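Local coordinates for endo-1,4-beta-xylanase (Uncultured bacterium, PDB 7AX7), which cleaves acetyl groups from acetylated xylan with the help of a bound cobalt(II) ion, as the family 4 carbohydrate esterase domain of a multidomain xylanase, at residues E3-A7 with A144-Q148; P14-S19 with I48-Q52; N125-N129 with F155-T161. The contacts are given in a common frame with arbitrary orientation. Residue numbers count along the deposited sequence, not the author numbering.

Interaction 1. Residues E3-A7 with A144-Q148; sequences EKLIA and AKDGQ
This is a parallel backbone contact in the central sheet, where the first strand, 4-11, runs beside the turn that leads from helix 133-143 into strand 148-153. Residues 4 to 7 are extended. Across from them Lys145 to Gln148 form a type II beta turn, closed by Gln148 N to Lys145 O at 3.0 Å, with Gly147 at phi/psi 87/2, where a CB would clash with the preceding carbonyl oxygen. The register sets Lys4 opposite Asp146 (CA-CA 4.8 Å), Leu5 opposite Gly147 (5.0 Å) and Ile6 opposite Gln148 (5.4 Å). Three hydrogen bonds follow: Leu5 N to Asp146 OD1 at 3.0 Å, Gly147 N to Leu5 O at 2.7 Å and Ala7 N to Gln148 O at 3.0 Å. Asp146, chi1 t, thus puts its carboxylate where a parallel strand would offer a backbone carbonyl. Such a helix-turn-strand entry belongs to the alternating beta/alpha order of the NodB fold, whose parallel strands begin at this end. The same OD1 is in a salt bridge with Lys189 of helix 182-189. Ile6, with chi1 and chi2 both m, brings CD1 to 3.7 Å from Ala144 CB and 3.3 Å from Lys145 O. Along the turn, Lys145 (chi1 p) gives a hydrogen bond from NZ to Gln148 OE1 at 2.6 Å, and that oxygen also accepts from Asn202.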
loop_
_atom_site.group_PDB
_atom_site.type_symbol
_atom_site.label_atom_id
_atom_site.label_comp_id
_atom_site.label_asym_id
_atom_site.label_seq_id
_atom_site.Cartn_x
_atom_site.Cartn_y
_atom_site.Cartn_z
ATOM N N GLU A 3 14.824 -4.162 -16.656
ATOM C CA GLU A 3 14.057 -3.293 -15.766
ATOM C C GLU A 3 14.141 -3.790 -14.326
ATOM O O GLU A 3 14.089 -4.993 -14.065
ATOM C CB GLU A 3 12.589 -3.234 -16.210
ATOM C CG GLU A 3 12.117 -1.873 -16.745
ATOM C CD GLU A 3 10.635 -1.856 -17.151
ATOM O OE1 GLU A 3 10.191 -0.857 -17.760
ATOM O OE2 GLU A 3 9.912 -2.835 -16.867
ATOM N N LYS A 4 14.286 -2.850 -13.394
ATOM C CA LYS A 4 14.340 -3.134 -11.962
ATOM C C LYS A 4 13.143 -2.453 -11.315
ATOM O O LYS A 4 13.049 -1.222 -11.335
ATOM C CB LYS A 4 15.644 -2.624 -11.339
ATOM C CG LYS A 4 16.894 -3.220 -11.932
ATOM C CD LYS A 4 18.148 -2.516 -11.437
ATOM C CE LYS A 4 19.410 -3.168 -12.020
ATOM N NZ LYS A 4 19.441 -3.173 -13.532
ATOM N N LEU A 5 12.226 -3.247 -10.764
ATOM C CA LEU A 5 10.921 -2.750 -10.357
ATOM C C LEU A 5 10.856 -2.546 -8.850
ATOM O O LEU A 5 11.343 -3.380 -8.079
ATOM C CB LEU A 5 9.813 -3.713 -10.792
ATOM C CG LEU A 5 9.749 -4.050 -12.283
ATOM C CD1 LEU A 5 8.511 -4.900 -12.575
ATOM C CD2 LEU A 5 9.767 -2.774 -13.144
ATOM N N ILE A 6 10.243 -1.432 -8.438
ATOM C CA ILE A 6 9.963 -1.149 -7.032
ATOM C C ILE A 6 8.500 -0.750 -6.903
ATOM O O ILE A 6 7.971 0.003 -7.732
ATOM C CB ILE A 6 10.870 -0.042 -6.455
ATOM C CG1 ILE A 6 12.316 -0.511 -6.386
ATOM C CG2 ILE A 6 10.453 0.280 -5.034
ATOM C CD1 ILE A 6 12.585 -1.417 -5.199
ATOM N N ALA A 7 7.849 -1.246 -5.861
ATOM C CA ALA A 7 6.442 -0.950 -5.607
ATOM C C ALA A 7 6.380 -0.175 -4.296
ATOM O O ALA A 7 6.422 -0.779 -3.216
ATOM C CB ALA A 7 5.606 -2.228 -5.558
ATOM N N ALA A 144 15.413 -1.449 -0.987
ATOM C CA ALA A 144 15.137 -1.604 -2.403
ATOM C C ALA A 144 15.920 -2.769 -2.970
ATOM O O ALA A 144 17.122 -2.902 -2.736
ATOM C CB ALA A 144 15.492 -0.324 -3.162
ATOM N N LYS A 145 15.224 -3.616 -3.713
ATOM C CA LYS A 145 15.848 -4.514 -4.664
ATOM C C LYS A 145 14.794 -4.828 -5.707
ATOM O O LYS A 145 13.602 -4.559 -5.508
ATOM C CB LYS A 145 16.405 -5.782 -3.999
ATOM C CG LYS A 145 15.398 -6.648 -3.290
ATOM C CD LYS A 145 16.095 -7.807 -2.589
ATOM C CE LYS A 145 15.295 -8.332 -1.393
ATOM N NZ LYS A 145 14.055 -9.081 -1.781
ATOM N N ASP A 146 15.254 -5.348 -6.841
ATOM C CA ASP A 146 14.362 -5.680 -7.949
ATOM C C ASP A 146 13.179 -6.510 -7.463
ATOM O O ASP A 146 13.361 -7.554 -6.835
ATOM C CB ASP A 146 15.150 -6.448 -9.008
ATOM C CG ASP A 146 14.363 -6.658 -10.278
ATOM O OD1 ASP A 146 13.314 -6.001 -10.457
ATOM O OD2 ASP A 146 14.804 -7.481 -11.103
ATOM N N GLY A 147 11.964 -6.034 -7.741
ATOM C CA GLY A 147 10.751 -6.749 -7.392
ATOM C C GLY A 147 10.203 -6.494 -6.003
ATOM O O GLY A 147 9.176 -7.083 -5.646
ATOM N N GLN A 148 10.830 -5.613 -5.220
ATOM C CA GLN A 148 10.485 -5.449 -3.810
ATOM C C GLN A 148 9.310 -4.498 -3.611
ATOM O O GLN A 148 9.178 -3.481 -4.303
ATOM C CB GLN A 148 11.690 -4.926 -3.023
ATOM C CG GLN A 148 11.562 -5.061 -1.507
ATOM C CD GLN A 148 11.580 -6.520 -1.043
ATOM O OE1 GLN A 148 12.088 -7.400 -1.743
ATOM N NE2 GLN A 148 11.027 -6.774 0.136
#

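Interaction 2. Residues P14-S19 with I48-Q52; sequences PSSTTS and IMQRQ
The N-terminal end of helix 16-28 meets helix 46-54 through small side chains gathered round one isoleucine. Pro14 follows a cis peptide bond, Ser15 is extended (phi/psi -141/174) and serves as N-cap, and helical angles hold from Ser16 on. Residues 48-52 are helical throughout, and Ser19 and Ile48 approach most closely, at CA-CA 6.5 Å. Ile48 (chi1 m, chi2 t) points into the other segment. Its CG2 lies 3.9 Å from Pro14 CB and 3.5 Å from Thr18 CG2, its CD1 reaches 3.4 Å from Ser15 O, and its CG1 sits 3.4 Å from Ser19 OG. Met49 (m, t, p) brings CG to 3.6 Å from Pro14 CG, while Gln52 (m, t) sets NE2 3.6 Å from Thr18 CG2. Arg51, with chi1 to chi3 all t, stretches past Ser19; a water bridges the pair, 2.8 Å from Ser19 OG and accepting from Arg51 NH1 at 3.1 Å, and the guanidinium forms salt bridges with Asp23 and Glu26 of helix 16-28. Thr18 (m) accepts from Ser15 N at OG1, 2.9 Å, and Ser15 (p) accepts weakly at OG from Thr18 N at 3.5 Å and Thr17 N at 3.2 Å, a capping box. Both hydroxyls also bond to Asp154, Ser15 OG to its O and Thr18 OG1 to its OD2. The cap follows closely on the Thr-Phe-Asp-Asp motif of NodB-type deacetylases, whose second aspartate is the cobalt ligand Asp12, where the chain passes from the first strand into the first helix of the beta-alpha-beta crossover.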
loop_
_atom_site.group_PDB
_atom_site.type_symbol
_atom_site.label_atom_id
_atom_site.label_comp_id
_atom_site.label_asym_id
_atom_site.label_seq_id
_atom_site.Cartn_x
_atom_site.Cartn_y
_atom_site.Cartn_z
ATOM N N PRO A 14 -7.398 6.994 2.995
ATOM C CA PRO A 14 -6.886 8.324 2.659
ATOM C C PRO A 14 -6.949 9.266 3.851
ATOM O O PRO A 14 -7.796 9.100 4.730
ATOM C CB PRO A 14 -7.827 8.812 1.541
ATOM C CG PRO A 14 -8.781 7.641 1.246
ATOM C CD PRO A 14 -8.764 6.797 2.490
ATOM N N SER A 15 -6.033 10.230 3.872
ATOM C CA SER A 15 -6.039 11.323 4.828
ATOM C C SER A 15 -5.609 12.583 4.093
ATOM O O SER A 15 -5.211 12.542 2.923
ATOM C CB SER A 15 -5.104 11.050 6.012
ATOM O OG SER A 15 -3.747 11.118 5.605
ATOM N N SER A 16 -5.681 13.719 4.790
ATOM C CA SER A 16 -5.205 14.951 4.175
ATOM C C SER A 16 -3.719 14.851 3.861
ATOM O O SER A 16 -3.247 15.448 2.890
ATOM C CB SER A 16 -5.501 16.151 5.081
ATOM O OG SER A 16 -4.618 16.176 6.186
ATOM N N THR A 17 -2.972 14.073 4.649
ATOM C CA THR A 17 -1.566 13.860 4.343
ATOM C C THR A 17 -1.401 13.192 2.985
ATOM O O THR A 17 -0.452 13.492 2.245
ATOM C CB THR A 17 -0.907 13.030 5.443
ATOM O OG1 THR A 17 -1.017 13.726 6.695
ATOM C CG2 THR A 17 0.560 12.776 5.120
ATOM N N THR A 18 -2.321 12.284 2.640
ATOM C CA THR A 18 -2.302 11.654 1.321
ATOM C C THR A 18 -2.106 12.679 0.209
ATOM O O THR A 18 -1.356 12.437 -0.742
ATOM C CB THR A 18 -3.599 10.879 1.078
ATOM O OG1 THR A 18 -3.775 9.880 2.092
ATOM C CG2 THR A 18 -3.563 10.213 -0.306
ATOM N N SER A 19 -2.800 13.820 0.294
ATOM C CA SER A 19 -2.708 14.818 -0.769
ATOM C C SER A 19 -1.280 15.315 -0.940
ATOM O O SER A 19 -0.849 15.614 -2.060
ATOM C CB SER A 19 -3.649 15.986 -0.480
ATOM O OG SER A 19 -4.989 15.541 -0.480
ATOM N N ILE A 48 -9.790 13.027 -2.824
ATOM C CA ILE A 48 -8.448 12.449 -2.784
ATOM C C ILE A 48 -8.423 11.120 -3.532
ATOM O O ILE A 48 -7.535 10.863 -4.353
ATOM C CB ILE A 48 -7.985 12.292 -1.323
ATOM C CG1 ILE A 48 -7.763 13.664 -0.679
ATOM C CG2 ILE A 48 -6.728 11.396 -1.210
ATOM C CD1 ILE A 48 -7.666 13.602 0.859
ATOM N N MET A 49 -9.416 10.262 -3.272
ATOM C CA MET A 49 -9.496 8.989 -3.986
ATOM C C MET A 49 -9.708 9.204 -5.485
ATOM O O MET A 49 -9.155 8.464 -6.307
ATOM C CB MET A 49 -10.614 8.130 -3.393
ATOM C CG MET A 49 -10.424 7.840 -1.898
ATOM S SD MET A 49 -11.733 6.840 -1.165
ATOM C CE MET A 49 -11.752 5.422 -2.271
ATOM N N GLN A 50 -10.511 10.203 -5.864
ATOM C CA GLN A 50 -10.669 10.495 -7.286
ATOM C C GLN A 50 -9.329 10.863 -7.914
ATOM O O GLN A 50 -9.002 10.401 -9.015
ATOM C CB GLN A 50 -11.677 11.624 -7.493
ATOM C CG GLN A 50 -13.128 11.271 -7.166
ATOM C CD GLN A 50 -14.047 12.468 -7.338
ATOM O OE1 GLN A 50 -13.796 13.538 -6.785
ATOM N NE2 GLN A 50 -15.108 12.295 -8.120
ATOM N N ARG A 51 -8.542 11.692 -7.223
ATOM C CA ARG A 51 -7.227 12.073 -7.727
ATOM C C ARG A 51 -6.277 10.874 -7.773
ATOM O O ARG A 51 -5.487 10.739 -8.713
ATOM C CB ARG A 51 -6.647 13.197 -6.865
ATOM C CG ARG A 51 -5.302 13.734 -7.348
ATOM C CD ARG A 51 -4.711 14.778 -6.395
ATOM N NE ARG A 51 -3.368 15.188 -6.814
ATOM C CZ ARG A 51 -2.503 15.841 -6.045
ATOM N NH1 ARG A 51 -2.821 16.164 -4.795
ATOM N NH2 ARG A 51 -1.303 16.152 -6.520
ATOM N N GLN A 52 -6.341 9.988 -6.777
ATOM C CA GLN A 52 -5.541 8.766 -6.841
ATOM C C GLN A 52 -5.836 7.995 -8.126
ATOM O O GLN A 52 -4.914 7.552 -8.826
ATOM C CB GLN A 52 -5.796 7.895 -5.600
ATOM C CG GLN A 52 -5.180 8.445 -4.309
ATOM C CD GLN A 52 -5.677 7.723 -3.053
ATOM O OE1 GLN A 52 -6.870 7.467 -2.902
ATOM N NE2 GLN A 52 -4.759 7.402 -2.153
HETATM O O HOH W 1 -5.379 15.577 -3.202
#

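Interaction 3. Residues N125-N129 with F155-T161. Unlike the reference sequence in segment 125-129: Ser127 (reference Trp).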
loop_
_atom_site.group_PDB
_atom_site.type_symbol
_atom_site.label_atom_id
_atom_site.label_comp_id
_atom_site.label_asym_id
_atom_site.label_seq_id
_atom_site.Cartn_x
_atom_site.Cartn_y
_atom_site.Cartn_z
ATOM N N ASN A 125 9.520 1.520 9.161
ATOM C CA ASN A 125 9.294 2.029 10.517
ATOM C C ASN A 125 8.895 3.501 10.509
ATOM O O ASN A 125 9.325 4.274 11.365
ATOM C CB ASN A 125 10.522 1.822 11.416
ATOM C CG ASN A 125 11.174 0.457 11.232
ATOM O OD1 ASN A 125 12.394 0.364 11.067
ATOM N ND2 ASN A 125 10.369 -0.607 11.266
ATOM N N ASP A 126 8.056 3.895 9.548
ATOM C CA ASP A 126 7.583 5.273 9.452
ATOM C C ASP A 126 6.211 5.456 10.094
ATOM O O ASP A 126 5.421 6.303 9.653
ATOM C CB ASP A 126 7.553 5.739 7.998
ATOM C CG ASP A 126 6.375 5.182 7.228
ATOM O OD1 ASP A 126 6.031 4.003 7.437
ATOM O OD2 ASP A 126 5.783 5.932 6.428
ATOM N N SER A 127 5.904 4.660 11.121
ATOM C CA SER A 127 4.701 4.873 11.912
ATOM C C SER A 127 4.986 5.585 13.230
ATOM O O SER A 127 4.052 6.091 13.858
ATOM C CB SER A 127 3.989 3.535 12.180
ATOM O OG SER A 127 4.668 2.745 13.145
ATOM N N GLU A 128 6.249 5.658 13.641
ATOM C CA GLU A 128 6.659 6.279 14.892
ATOM C C GLU A 128 7.410 7.572 14.594
ATOM O O GLU A 128 8.333 7.582 13.770
ATOM C CB GLU A 128 7.545 5.324 15.696
ATOM C CG GLU A 128 7.750 5.719 17.140
ATOM C CD GLU A 128 6.987 4.819 18.093
ATOM O OE1 GLU A 128 5.804 5.111 18.376
ATOM O OE2 GLU A 128 7.570 3.809 18.544
ATOM N N ASN A 129 7.024 8.654 15.275
ATOM C CA ASN A 129 7.655 9.949 15.031
ATOM C C ASN A 129 9.141 9.932 15.374
ATOM O O ASN A 129 9.922 10.696 14.792
ATOM C CB ASN A 129 6.935 11.038 15.827
ATOM C CG ASN A 129 6.110 11.952 14.942
ATOM O OD1 ASN A 129 6.397 13.145 14.825
ATOM N ND2 ASN A 129 5.090 11.394 14.296
ATOM N N PHE A 155 -1.197 7.828 7.047
ATOM C CA PHE A 155 -2.194 8.272 8.013
ATOM C C PHE A 155 -2.045 9.777 8.251
ATOM O O PHE A 155 -1.002 10.377 7.967
ATOM C CB PHE A 155 -2.076 7.494 9.332
ATOM C CG PHE A 155 -0.727 7.598 9.999
ATOM C CD1 PHE A 155 -0.364 8.742 10.692
ATOM C CD2 PHE A 155 0.162 6.542 9.952
ATOM C CE1 PHE A 155 0.880 8.837 11.317
ATOM C CE2 PHE A 155 1.405 6.627 10.568
ATOM C CZ PHE A 155 1.759 7.778 11.258
ATOM N N GLN A 156 -3.114 10.392 8.755
ATOM C CA GLN A 156 -3.106 11.832 8.976
ATOM C C GLN A 156 -1.938 12.239 9.865
ATOM O O GLN A 156 -1.719 11.654 10.924
ATOM C CB GLN A 156 -4.426 12.287 9.614
ATOM C CG GLN A 156 -4.457 13.778 9.931
ATOM C CD GLN A 156 -4.181 14.640 8.700
ATOM O OE1 GLN A 156 -4.602 14.304 7.595
ATOM N NE2 GLN A 156 -3.458 15.744 8.885
ATOM N N GLY A 157 -1.189 13.251 9.432
ATOM C CA GLY A 157 -0.129 13.802 10.250
ATOM C C GLY A 157 1.250 13.211 10.038
ATOM O O GLY A 157 2.207 13.680 10.670
ATOM N N ASN A 158 1.396 12.209 9.168
ATOM C CA ASN A 158 2.698 11.560 8.971
ATOM C C ASN A 158 3.593 12.392 8.042
ATOM O O ASN A 158 4.093 11.944 7.002
ATOM C CB ASN A 158 2.516 10.139 8.450
ATOM C CG ASN A 158 3.740 9.292 8.694
ATOM O OD1 ASN A 158 4.534 9.603 9.581
ATOM N ND2 ASN A 158 3.903 8.215 7.923
ATOM N N SER A 159 3.821 13.636 8.464
ATOM C CA SER A 159 4.559 14.573 7.632
ATOM C C SER A 159 6.032 14.208 7.496
ATOM O O SER A 159 6.670 14.636 6.531
ATOM C CB SER A 159 4.418 15.990 8.188
ATOM O OG SER A 159 4.828 16.032 9.532
ATOM N N GLN A 160 6.593 13.410 8.408
ATOM C CA GLN A 160 8.004 13.061 8.253
ATOM C C GLN A 160 8.223 12.114 7.077
ATOM O O GLN A 160 9.308 12.102 6.479
ATOM C CB GLN A 160 8.546 12.464 9.548
ATOM C CG GLN A 160 8.714 13.492 10.659
ATOM C CD GLN A 160 9.106 12.862 11.985
ATOM O OE1 GLN A 160 8.321 12.144 12.602
ATOM N NE2 GLN A 160 10.321 13.130 12.427
ATOM N N THR A 161 7.213 11.315 6.726
ATOM C CA THR A 161 7.305 10.506 5.511
ATOM C C THR A 161 7.120 11.369 4.275
ATOM O O THR A 161 7.781 11.149 3.250
ATOM C CB THR A 161 6.278 9.381 5.553
ATOM O OG1 THR A 161 6.724 8.386 6.487
ATOM C CG2 THR A 161 6.075 8.745 4.161
#
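Asp126 carries the polar part of this contact between a loop and the start of helix 159-174. Its carbonyl O accepts from Asn158 ND2 at 3.0 Å, and its carboxylate OD2 takes the hydroxyl of Thr161 (OG1, 2.6 Å) and, weakly, the same ND2 of Asn158 at 3.3 Å. Asn158, at the centre of an inverse gamma turn and right before the helix, points its side chain toward the loop, and its ND2 meets both acceptors; ND2 also bonds to the carbonyl of His153. Ser127, where the reference sequence has Trp, packs against Phe155, with Ser127 O 3.9 Å from Phe155 CZ and Ser127 CB 4.3 Å from Phe155 CE2. Asn129 then covers Gln160, in the first turn of the helix. Asp126 OD1 is hydrogen-bonded to His153 ND1, and the Phe155 side chain comes within about 7 Å of the cobalt ion and touches its ligand Asp12. An aspartate paired with the histidine that ends strand 148-153 is consistent with the active site of family 4 carbohydrate esterases, in which that histidine probably acts as general acid.

Overall arrangement
The three contacts spread over one NodB fold. Interactions 2 and 3 have centres 15 Å apart and touch: Ser16 OG lies 2.3 Å from Gln156 OE1 and Thr17 OG1 2.8 Å from Gly157 N, both probable hydrogen bonds. The centre of interaction 1 is 25 and 23 Å from theirs, at the starting ends of strands 4-11 and 148-153. Those strands lead toward 14-19 and 155-161 at the cobalt end of the sheet, with the side chains of Phe155 and Pro14 about 7 and 12 Å from the ion. In sequence, interaction 2 falls between the segments of interaction 1, whereas interactions 1 and 3 alternate, joining early and late beta/alpha units at both ends of these strands.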